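Local coordinates for protein peptidoglycan-N-acetylmuramic acid deacetylase PdaA (PDB 1W1A) that removes the acetyl group from N-acetylmuramic acid residues of peptidoglycan, a step toward the muramic delta-lactam of the spore cortex, and is required for germination, at residues 68-73 / 216-221; 115-120 / 135-140. All coordinates share one frame; numbering follows the deposited sequence.

Overall arrangement
Both contacts lie at the sugar-binding end of the parallel sheet in the NodB homology region, and their centres are about 19 Å apart. Contact 1 pairs the loops that follow the adjacent strands 61-68 and 211-215; contact 2 sets the end of strand 114-117 against helix 130-148. Strand 90-93, which pairs with both 61-68 and 114-117, bridges them within the sheet. Along the chain the order is 68-73, 115-120, 135-140 and 216-221, so contact 2 falls wholly between the two halves of contact 1. The two contacts do not touch each other, at about 5 Å between nearest atoms, but one bound sugar meets both: His118 accepts from its amide N-H and His216 is hydrogen-bonded to its O3.

Contact 1. Residues 68-73 / 216-221; sequences NGYENG and HTVSRD. With NDG (2-acetamido-2-deoxy-alpha-D-glucopyranose), chain E.
One methyl of Val218 packs against both the ring face and the backbone carbonyl of Tyr70, in a contact where no clear direct hydrogen bond joins the two loops. CG1, anti to the carbonyl carbon of the valine (chi1 -58°), comes over one face of the Tyr70 ring, 3.9 Å from CE2, and lies 3.6 Å from Tyr70 O. The two side chains cross at about a right angle; CG1 meets the ring and Val218 CG2 lies 4.0 Å from Tyr70 OH. Val218 buries the largest share of any residue here, and its CB also rests 3.9 Å from Asn72 CB, where the loops approach closely. A water stitches the backbones together beside it, accepting from Asn72 N at 3.0 Å and donating to Thr217 O.

Deeper in, Thr217 OG1 lies 3.3 Å from Asn68 OD1. The threonine hydroxyl is hydrogen-bonded to Thr75 at the start of helix 75-84, and Glu71 OE1 reaches that same residue, so both loops share one polar partner. At the inner end, the edge of the His216 ring faces the sugar and NE2 forms a hydrogen bond of 2.9 Å to O3 of NDG, while Asp187 OD1 is bonded to ND1 and orients the ring. Loops after adjacent parallel strands thus converge on the active site of a NodB-type polysaccharide deacetylase, with His216 the probable proton donor.

Contact 2. Residues 115-120 / 135-140; sequences IGNHSF and DELDSV. With NDG (2-acetamido-2-deoxy-alpha-D-glucopyranose), chain E.
Asn117 sends its amide into helix 130-148, where ND2 donates to Leu137 O at 2.9 Å in an almost straight bond (172°). Leu137 O lies in the amide plane of Asn117, but the donor stands above the carbonyl plane; Val140 N reaches that oxygen from the opposite face. Meanwhile Asn117 OD1 accepts from Ser119 N at 3.0 Å, closing an Asx turn. With an alanine here, Ser119 N and Leu137 O would probably each lose a partner and the turn be freer to shift against the helix.

Packing is densest around the buried Val140, whose CG2 is wedged 3.3 Å from Phe120 N. Its CB lies 3.6 Å from Asn117 OD1 as the two side chains slide past each other in opposite directions. Phe120 N also donates to Glu136 O at 3.0 Å, and Glu136, bent at chi2 (-56°), curls its carboxylate back toward this turn while OE2 is held by His121. By contrast, Phe120 and Ser139 form a partly exposed flank: OG, hydrogen-bonded to Asp135 O, is 3.4 Å from Phe120 CB and approaches the ring obliquely, while a cadmium ion lies nearby.

Within the turn, His118 NE2 accepts from N2 of NDG at 3.1 Å; this nitrogen would probably face a divalent metal at this site. By tying the turn to the helix, the two bonds of Asn117 are likely to position the metal-binding His118.

Contact 1. Residues 68-73 / 216-221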
loop_
_atom_site.group_PDB
_atom_site.type_symbol
_atom_site.label_atom_id
_atom_site.label_comp_id
_atom_site.label_asym_id
_atom_site.label_seq_id
_atom_site.Cartn_x
_atom_site.Cartn_y
_atom_site.Cartn_z
ATOM N N ASN A 68 7.360 1.636 -1.125
ATOM C CA ASN A 68 8.586 2.378 -1.367
ATOM C C ASN A 68 9.821 1.596 -0.990
ATOM O O ASN A 68 10.117 1.428 0.192
ATOM C CB ASN A 68 8.517 3.697 -0.602
ATOM C CG ASN A 68 7.394 4.583 -1.111
ATOM O OD1 ASN A 68 7.607 5.455 -1.971
ATOM N ND2 ASN A 68 6.181 4.336 -0.619
ATOM N N GLY A 69 10.529 1.108 -2.002
ATOM C CA GLY A 69 11.729 0.324 -1.759
ATOM C C GLY A 69 12.977 1.169 -1.878
ATOM O O GLY A 69 13.955 0.929 -1.185
ATOM N N TYR A 70 12.938 2.151 -2.774
ATOM C CA TYR A 70 14.054 3.069 -2.993
ATOM C C TYR A 70 13.503 4.333 -3.650
ATOM O O TYR A 70 12.348 4.374 -4.094
ATOM C CB TYR A 70 15.129 2.438 -3.890
ATOM C CG TYR A 70 14.629 2.043 -5.254
ATOM C CD1 TYR A 70 14.000 0.818 -5.456
ATOM C CD2 TYR A 70 14.728 2.917 -6.324
ATOM C CE1 TYR A 70 13.479 0.482 -6.695
ATOM C CE2 TYR A 70 14.212 2.596 -7.560
ATOM C CZ TYR A 70 13.588 1.378 -7.741
ATOM O OH TYR A 70 13.071 1.061 -8.969
ATOM N N GLU A 71 14.340 5.362 -3.715
ATOM C CA GLU A 71 13.934 6.637 -4.283
ATOM C C GLU A 71 14.564 6.875 -5.652
ATOM O O GLU A 71 15.763 6.685 -5.840
ATOM C CB GLU A 71 14.322 7.760 -3.321
ATOM C CG GLU A 71 13.962 9.170 -3.770
ATOM C CD GLU A 71 12.464 9.381 -3.955
ATOM O OE1 GLU A 71 11.651 8.515 -3.546
ATOM O OE2 GLU A 71 12.099 10.434 -4.512
ATOM N N ASN A 72 13.742 7.273 -6.612
ATOM C CA ASN A 72 14.225 7.559 -7.950
ATOM C C ASN A 72 13.926 9.014 -8.320
ATOM O O ASN A 72 13.894 9.375 -9.500
ATOM C CB ASN A 72 13.564 6.637 -8.958
ATOM C CG ASN A 72 14.197 6.732 -10.316
ATOM O OD1 ASN A 72 13.543 6.466 -11.334
ATOM N ND2 ASN A 72 15.482 7.097 -10.350
ATOM N N GLY A 73 13.655 9.828 -7.302
ATOM C CA GLY A 73 13.426 11.248 -7.500
ATOM C C GLY A 73 12.045 11.844 -7.690
ATOM O O GLY A 73 11.980 13.017 -8.043
ATOM N N HIS A 216 3.624 3.046 -7.168
ATOM C CA HIS A 216 5.034 3.205 -6.864
ATOM C C HIS A 216 5.296 4.638 -7.270
ATOM O O HIS A 216 4.533 5.198 -8.051
ATOM C CB HIS A 216 5.887 2.220 -7.673
ATOM C CG HIS A 216 5.561 0.796 -7.372
ATOM N ND1 HIS A 216 4.581 0.099 -8.052
ATOM C CD2 HIS A 216 5.994 -0.026 -6.385
ATOM C CE1 HIS A 216 4.424 -1.089 -7.492
ATOM N NE2 HIS A 216 5.268 -1.190 -6.477
ATOM N N THR A 217 6.349 5.237 -6.724
ATOM C CA THR A 217 6.674 6.628 -7.021
ATOM C C THR A 217 8.045 6.715 -7.689
ATOM O O THR A 217 8.772 7.711 -7.529
ATOM C CB THR A 217 6.708 7.466 -5.707
ATOM O OG1 THR A 217 7.791 7.013 -4.887
ATOM C CG2 THR A 217 5.430 7.299 -4.917
ATOM N N VAL A 218 8.403 5.672 -8.434
ATOM C CA VAL A 218 9.704 5.639 -9.088
ATOM C C VAL A 218 9.690 5.821 -10.610
ATOM O O VAL A 218 10.718 6.132 -11.194
ATOM C CB VAL A 218 10.459 4.301 -8.778
ATOM C CG1 VAL A 218 10.643 4.133 -7.297
ATOM C CG2 VAL A 218 9.695 3.098 -9.347
ATOM N N SER A 219 8.543 5.645 -11.259
ATOM C CA SER A 219 8.514 5.753 -12.722
ATOM C C SER A 219 8.243 7.165 -13.225
ATOM O O SER A 219 7.545 7.948 -12.579
ATOM C CB SER A 219 7.477 4.776 -13.299
ATOM O OG SER A 219 7.881 4.251 -14.552
ATOM N N ARG A 220 8.801 7.481 -14.387
ATOM C CA ARG A 220 8.657 8.795 -15.011
ATOM C C ARG A 220 7.205 9.292 -15.053
ATOM O O ARG A 220 6.328 8.599 -15.558
ATOM C CB ARG A 220 9.228 8.747 -16.433
ATOM C CG ARG A 220 8.946 9.977 -17.281
ATOM C CD ARG A 220 9.731 9.957 -18.600
ATOM N NE ARG A 220 8.913 9.678 -19.788
ATOM C CZ ARG A 220 8.381 8.495 -20.063
ATOM N NH1 ARG A 220 8.575 7.478 -19.232
ATOM N NH2 ARG A 220 7.663 8.325 -21.164
ATOM N N ASP A 221 6.969 10.484 -14.504
ATOM C CA ASP A 221 5.647 11.124 -14.488
ATOM C C ASP A 221 4.555 10.480 -13.656
ATOM O O ASP A 221 3.376 10.828 -13.812
ATOM C CB ASP A 221 5.107 11.292 -15.914
ATOM C CG ASP A 221 5.996 12.162 -16.776
ATOM O OD1 ASP A 221 6.376 13.267 -16.334
ATOM O OD2 ASP A 221 6.307 11.734 -17.906
HETATM C C1 NDG E . 7.569 -5.804 -4.300
HETATM C C2 NDG E . 6.993 -4.407 -4.534
HETATM C C3 NDG E . 5.484 -4.513 -4.369
HETATM C C4 NDG E . 4.927 -5.514 -5.410
HETATM C C5 NDG E . 5.681 -6.867 -5.373
HETATM C C6 NDG E . 5.362 -7.703 -6.603
HETATM C C7 NDG E . 8.379 -2.496 -4.058
HETATM C C8 NDG E . 9.280 -1.817 -3.039
HETATM O O5 NDG E . 7.123 -6.680 -5.353
HETATM O O3 NDG E . 4.889 -3.234 -4.524
HETATM O O4 NDG E . 3.547 -5.756 -5.158
HETATM O O6 NDG E . 5.456 -6.920 -7.791
HETATM O O7 NDG E . 8.438 -2.160 -5.243
HETATM N N2 NDG E . 7.556 -3.441 -3.609
HETATM O O1 NDG E . 7.092 -6.303 -3.092
HETATM O O HOH W 1 11.008 8.518 -6.654
#

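Contact 2. Residues 115-120 / 135-140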
loop_
_atom_site.group_PDB
_atom_site.type_symbol
_atom_site.label_atom_id
_atom_site.label_comp_id
_atom_site.label_asym_id
_atom_site.label_seq_id
_atom_site.Cartn_x
_atom_site.Cartn_y
_atom_site.Cartn_z
ATOM N N ILE A 115 2.535 5.692 7.532
ATOM C CA ILE A 115 3.699 4.912 7.157
ATOM C C ILE A 115 3.490 3.436 7.499
ATOM O O ILE A 115 3.469 3.058 8.684
ATOM C CB ILE A 115 4.968 5.441 7.867
ATOM C CG1 ILE A 115 5.264 6.867 7.386
ATOM C CG2 ILE A 115 6.160 4.516 7.581
ATOM C CD1 ILE A 115 6.368 7.541 8.166
ATOM N N GLY A 116 3.330 2.619 6.451
ATOM C CA GLY A 116 3.113 1.189 6.607
ATOM C C GLY A 116 4.429 0.437 6.660
ATOM O O GLY A 116 5.490 1.024 6.461
ATOM N N ASN A 117 4.367 -0.866 6.918
ATOM C CA ASN A 117 5.568 -1.686 7.014
ATOM C C ASN A 117 5.742 -2.597 5.789
ATOM O O ASN A 117 4.839 -3.363 5.433
ATOM C CB ASN A 117 5.492 -2.552 8.280
ATOM C CG ASN A 117 6.863 -2.842 8.891
ATOM O OD1 ASN A 117 7.825 -3.174 8.195
ATOM N ND2 ASN A 117 6.945 -2.723 10.206
ATOM N N HIS A 118 6.906 -2.514 5.157
ATOM C CA HIS A 118 7.198 -3.349 4.002
ATOM C C HIS A 118 8.453 -4.177 4.318
ATOM O O HIS A 118 9.168 -4.634 3.417
ATOM C CB HIS A 118 7.403 -2.469 2.763
ATOM C CG HIS A 118 7.123 -3.169 1.470
ATOM N ND1 HIS A 118 6.248 -4.229 1.373
ATOM C CD2 HIS A 118 7.571 -2.935 0.212
ATOM C CE1 HIS A 118 6.168 -4.622 0.114
ATOM N NE2 HIS A 118 6.961 -3.851 -0.612
ATOM N N SER A 119 8.688 -4.361 5.623
ATOM C CA SER A 119 9.814 -5.115 6.183
ATOM C C SER A 119 11.139 -4.399 5.986
ATOM O O SER A 119 11.290 -3.597 5.063
ATOM C CB SER A 119 9.907 -6.516 5.581
ATOM O OG SER A 119 10.630 -6.497 4.370
ATOM N N PHE A 120 12.110 -4.706 6.842
ATOM C CA PHE A 120 13.395 -4.042 6.756
ATOM C C PHE A 120 14.255 -4.388 5.551
ATOM O O PHE A 120 14.749 -3.483 4.884
ATOM C CB PHE A 120 14.200 -4.253 8.044
ATOM C CG PHE A 120 15.352 -3.293 8.190
ATOM C CD1 PHE A 120 16.554 -3.532 7.547
ATOM C CD2 PHE A 120 15.202 -2.115 8.923
ATOM C CE1 PHE A 120 17.601 -2.609 7.623
ATOM C CE2 PHE A 120 16.238 -1.183 9.009
ATOM C CZ PHE A 120 17.444 -1.434 8.353
ATOM N N ASP A 135 11.803 -9.143 14.084
ATOM C CA ASP A 135 12.892 -8.191 13.887
ATOM C C ASP A 135 12.745 -7.476 12.534
ATOM O O ASP A 135 12.947 -6.260 12.435
ATOM C CB ASP A 135 14.245 -8.905 13.972
ATOM C CG ASP A 135 15.423 -7.958 13.757
ATOM O OD1 ASP A 135 15.478 -6.902 14.425
ATOM O OD2 ASP A 135 16.297 -8.271 12.919
ATOM N N GLU A 136 12.400 -8.230 11.493
ATOM C CA GLU A 136 12.207 -7.637 10.176
ATOM C C GLU A 136 11.231 -6.455 10.240
ATOM O O GLU A 136 11.468 -5.403 9.645
ATOM C CB GLU A 136 11.663 -8.678 9.197
ATOM C CG GLU A 136 12.730 -9.423 8.409
ATOM C CD GLU A 136 13.648 -8.475 7.640
ATOM O OE1 GLU A 136 13.155 -7.444 7.125
ATOM O OE2 GLU A 136 14.860 -8.763 7.539
ATOM N N LEU A 137 10.136 -6.635 10.972
ATOM C CA LEU A 137 9.126 -5.595 11.092
ATOM C C LEU A 137 9.446 -4.493 12.111
ATOM O O LEU A 137 9.357 -3.312 11.788
ATOM C CB LEU A 137 7.774 -6.231 11.430
ATOM C CG LEU A 137 7.353 -7.381 10.516
ATOM C CD1 LEU A 137 5.893 -7.728 10.745
ATOM C CD2 LEU A 137 7.569 -6.971 9.082
ATOM N N ASP A 138 9.823 -4.868 13.331
ATOM C CA ASP A 138 10.099 -3.863 14.346
ATOM C C ASP A 138 11.260 -2.938 14.030
ATOM O O ASP A 138 11.265 -1.788 14.481
ATOM C CB ASP A 138 10.344 -4.496 15.718
ATOM C CG ASP A 138 10.673 -3.442 16.795
ATOM O OD1 ASP A 138 11.863 -3.247 17.132
ATOM O OD2 ASP A 138 9.733 -2.787 17.294
ATOM N N SER A 139 12.240 -3.419 13.265
ATOM C CA SER A 139 13.387 -2.577 12.958
ATOM C C SER A 139 12.986 -1.441 12.036
ATOM O O SER A 139 13.611 -0.386 12.035
ATOM C CB SER A 139 14.536 -3.403 12.367
ATOM O OG SER A 139 14.065 -4.329 11.410
ATOM N N VAL A 140 11.933 -1.643 11.250
ATOM C CA VAL A 140 11.488 -0.564 10.383
ATOM C C VAL A 140 10.858 0.493 11.285
ATOM O O VAL A 140 11.154 1.679 11.141
ATOM C CB VAL A 140 10.471 -1.045 9.308
ATOM C CG1 VAL A 140 9.825 0.160 8.631
ATOM C CG2 VAL A 140 11.188 -1.903 8.245
HETATM C C1 NDG E . 7.569 -5.804 -4.300
HETATM C C2 NDG E . 6.993 -4.407 -4.534
HETATM C C3 NDG E . 5.484 -4.513 -4.369
HETATM C C4 NDG E . 4.927 -5.514 -5.410
HETATM C C5 NDG E . 5.681 -6.867 -5.373
HETATM C C6 NDG E . 5.362 -7.703 -6.603
HETATM C C7 NDG E . 8.379 -2.496 -4.058
HETATM C C8 NDG E . 9.280 -1.817 -3.039
HETATM O O5 NDG E . 7.123 -6.680 -5.353
HETATM O O3 NDG E . 4.889 -3.234 -4.524
HETATM O O4 NDG E . 3.547 -5.756 -5.158
HETATM O O6 NDG E . 5.456 -6.920 -7.791
HETATM O O7 NDG E . 8.438 -2.160 -5.243
HETATM N N2 NDG E . 7.556 -3.441 -3.609
HETATM O O1 NDG E . 7.092 -6.303 -3.092
#